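Local structure of UDP-N-acetylglucosamine 2-epimerase (Methanocaldococcus jannaschii, 4NES) at residues Y39-N42 against M43-F47. The protein probably catalyses the reversible epimerisation at C-2 of UDP-N-acetylglucosamine to give UDP-N-acetylmannosamine, the activated donor of ManNAc residues. Residues are numbered along the deposited sequence; the frame is centred on the assembly and turned at random.
Sequences YSEN and MDKIF. With UD1 (uridine-diphosphate-N-acetylglucosamine), chain B.
Ser40 turns its carbonyl O back onto Met43 N (2.9 Å), closing a beta turn over Ser40-Met43 right behind the uracil of the bound UDP-N-acetylglucosamine. On the nucleotide side, uracil O4 takes two backbone N-H bonds, from Tyr39 N (2.8 Å, nearly straight at 177°) and from Ser40 N at 2.9 Å. Beside them the base's N3 donates to Ser40 OG, also 2.9 Å away. With chi1 at 43°, CG of Tyr39 sits between its backbone N and carbonyl carbon, which lays the ring nearly parallel to the base, with uracil O4 over its centre and C4 and N3 over the same face; Tyr39 OH is hydrogen-bonded to Ser64 OG. The Met43 chain, bent at chi2 and chi3, brings CE within 3.9 Å of the sugar's O6'.

One step back, Glu41 O receives Ile46 N at 3.0 Å and, weakly, Asp44 N. A water donates to both Tyr39 O and Asp44 OD2, while Asp44 OD1 is hydrogen-bonded to His34 NE2. Outermost, the extended chains of Glu41 and Lys45 run side by side to a long salt bridge from Glu41 OE2 to Lys45 NZ (3.9 Å). The Phe47 ring meets Asn42 O obliquely through CE2, and Phe47 also touches the separately bound UDP. This loop thus builds the uracil end of the UDP-N-acetylglucosamine site, beside that UDP, in a GT-B interdomain cleft, consistent with the allosteric site of bacterial relatives.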
loop_
_atom_site.group_PDB
_atom_site.type_symbol
_atom_site.label_atom_id
_atom_site.label_comp_id
_atom_site.label_asym_id
_atom_site.label_seq_id
_atom_site.Cartn_x
_atom_site.Cartn_y
_atom_site.Cartn_z
ATOM N N TYR A 39 12.653 20.518 -1.715
ATOM C CA TYR A 39 12.505 21.891 -1.229
ATOM C C TYR A 39 13.683 22.771 -1.635
ATOM O O TYR A 39 13.533 23.994 -1.738
ATOM C CB TYR A 39 12.351 21.904 0.300
ATOM C CG TYR A 39 13.300 20.954 0.977
ATOM C CD1 TYR A 39 14.577 21.347 1.331
ATOM C CD2 TYR A 39 12.920 19.645 1.235
ATOM C CE1 TYR A 39 15.455 20.469 1.930
ATOM C CE2 TYR A 39 13.790 18.752 1.831
ATOM C CZ TYR A 39 15.053 19.171 2.185
ATOM O OH TYR A 39 15.925 18.290 2.771
ATOM N N SER A 40 14.853 22.173 -1.847
ATOM C CA SER A 40 16.007 22.947 -2.303
ATOM C C SER A 40 15.646 23.587 -3.638
ATOM O O SER A 40 14.982 22.961 -4.461
ATOM C CB SER A 40 17.244 22.058 -2.461
ATOM O OG SER A 40 17.646 21.515 -1.216
ATOM N N GLU A 41 16.051 24.839 -3.847
ATOM C CA GLU A 41 15.630 25.572 -5.041
ATOM C C GLU A 41 15.992 24.872 -6.348
ATOM O O GLU A 41 15.185 24.829 -7.278
ATOM C CB GLU A 41 16.154 27.011 -5.010
ATOM C CG GLU A 41 15.421 27.859 -3.977
ATOM C CD GLU A 41 15.838 29.315 -3.985
ATOM O OE1 GLU A 41 16.702 29.689 -4.805
ATOM O OE2 GLU A 41 15.294 30.084 -3.167
ATOM N N ASN A 42 17.190 24.302 -6.406
ATOM C CA ASN A 42 17.608 23.564 -7.602
ATOM C C ASN A 42 16.984 22.173 -7.775
ATOM O O ASN A 42 17.297 21.479 -8.744
ATOM C CB ASN A 42 19.140 23.489 -7.710
ATOM C CG ASN A 42 19.792 22.841 -6.500
ATOM O OD1 ASN A 42 19.142 22.141 -5.722
ATOM N ND2 ASN A 42 21.092 23.067 -6.342
HETATM N N MSE A 43 16.126 21.767 -6.830
HETATM C CA MSE A 43 15.380 20.513 -6.932
HETATM C C MSE A 43 13.893 20.742 -7.163
HETATM O O MSE A 43 13.131 19.793 -7.345
HETATM C CB MSE A 43 15.567 19.678 -5.659
HETATM C CG MSE A 43 17.004 19.234 -5.423
HETATM SE SE MSE A 43 17.734 18.110 -6.835
HETATM C CE MSE A 43 16.754 16.481 -6.478
ATOM N N ASP A 44 13.472 22.001 -7.158
ATOM C CA ASP A 44 12.050 22.296 -7.053
ATOM C C ASP A 44 11.652 23.604 -7.738
ATOM O O ASP A 44 11.083 23.581 -8.832
ATOM C CB ASP A 44 11.643 22.300 -5.577
ATOM C CG ASP A 44 10.231 22.769 -5.366
ATOM O OD1 ASP A 44 9.329 22.279 -6.074
ATOM O OD2 ASP A 44 10.024 23.639 -4.497
ATOM N N LYS A 45 11.969 24.729 -7.100
ATOM C CA LYS A 45 11.649 26.063 -7.618
ATOM C C LYS A 45 12.086 26.249 -9.069
ATOM O O LYS A 45 11.323 26.771 -9.883
ATOM C CB LYS A 45 12.291 27.133 -6.735
ATOM C CG LYS A 45 12.021 28.561 -7.167
ATOM C CD LYS A 45 12.663 29.539 -6.190
ATOM C CE LYS A 45 12.738 30.938 -6.775
ATOM N NZ LYS A 45 13.102 31.953 -5.748
ATOM N N ILE A 46 13.287 25.780 -9.405
ATOM C CA ILE A 46 13.804 25.988 -10.751
ATOM C C ILE A 46 12.924 25.327 -11.812
ATOM O O ILE A 46 12.826 25.820 -12.936
ATOM C CB ILE A 46 15.291 25.549 -10.869
ATOM C CG1 ILE A 46 15.906 26.026 -12.190
ATOM C CG2 ILE A 46 15.447 24.038 -10.709
ATOM C CD1 ILE A 46 17.439 26.019 -12.193
ATOM N N PHE A 47 12.263 24.229 -11.460
ATOM C CA PHE A 47 11.420 23.532 -12.414
ATOM C C PHE A 47 10.087 24.219 -12.600
ATOM O O PHE A 47 9.577 24.293 -13.715
ATOM C CB PHE A 47 11.277 22.063 -12.009
ATOM C CG PHE A 47 12.590 21.364 -11.975
ATOM C CD1 PHE A 47 13.224 21.028 -13.167
ATOM C CD2 PHE A 47 13.249 21.140 -10.775
ATOM C CE1 PHE A 47 14.467 20.427 -13.158
ATOM C CE2 PHE A 47 14.488 20.545 -10.763
ATOM C CZ PHE A 47 15.103 20.196 -11.960
HETATM C "C1'" UD1 B . 13.403 10.792 -3.891
HETATM C "C2'" UD1 B . 12.627 9.582 -4.313
HETATM C "C3'" UD1 B . 13.220 8.949 -5.477
HETATM C "C4'" UD1 B . 13.431 9.873 -6.598
HETATM C "C5'" UD1 B . 14.148 11.115 -6.133
HETATM C "C6'" UD1 B . 14.209 12.162 -7.180
HETATM C "C7'" UD1 B . 11.466 8.384 -2.364
HETATM C "C8'" UD1 B . 11.584 7.341 -1.292
HETATM N "N2'" UD1 B . 12.619 8.585 -3.211
HETATM O "O1'" UD1 B . 14.674 10.402 -3.514
HETATM O "O3'" UD1 B . 12.385 7.856 -5.902
HETATM O "O4'" UD1 B . 14.182 9.254 -7.631
HETATM O "O5'" UD1 B . 13.477 11.703 -5.024
HETATM O "O6'" UD1 B . 15.333 12.960 -7.134
HETATM O "O7'" UD1 B . 10.429 9.037 -2.501
HETATM N N1 UD1 B . 17.610 16.574 -0.005
HETATM C C2 UD1 B . 17.937 17.867 -0.027
HETATM N N3 UD1 B . 17.138 18.756 -0.615
HETATM C C4 UD1 B . 15.984 18.381 -1.183
HETATM C C5 UD1 B . 15.614 17.044 -1.180
HETATM C C6 UD1 B . 16.464 16.132 -0.575
HETATM O O2 UD1 B . 18.974 18.251 0.478
HETATM O O4 UD1 B . 15.179 19.309 -1.777
HETATM C C1B UD1 B . 18.495 15.568 0.628
HETATM C C2B UD1 B . 18.303 15.408 2.082
HETATM O "O2'" UD1 B . 19.541 15.137 2.693
HETATM C C3B UD1 B . 17.442 14.251 2.177
HETATM C C4B UD1 B . 17.947 13.398 1.073
HETATM O O4B UD1 B . 18.313 14.282 0.031
HETATM O O3B UD1 B . 17.469 13.599 3.423
HETATM C C5B UD1 B . 16.927 12.441 0.570
HETATM O O5B UD1 B . 15.692 13.012 0.219
HETATM P PA UD1 B . 14.465 12.107 -0.075
HETATM O O1A UD1 B . 14.158 11.302 1.150
HETATM O O2A UD1 B . 13.322 12.975 -0.490
HETATM O O3A UD1 B . 14.857 11.075 -1.182
HETATM P PB UD1 B . 15.581 11.299 -2.586
HETATM O O1B UD1 B . 16.922 10.645 -2.513
HETATM O O2B UD1 B . 15.551 12.748 -2.989
HETATM O O HOH W 1 12.205 25.229 -3.826
#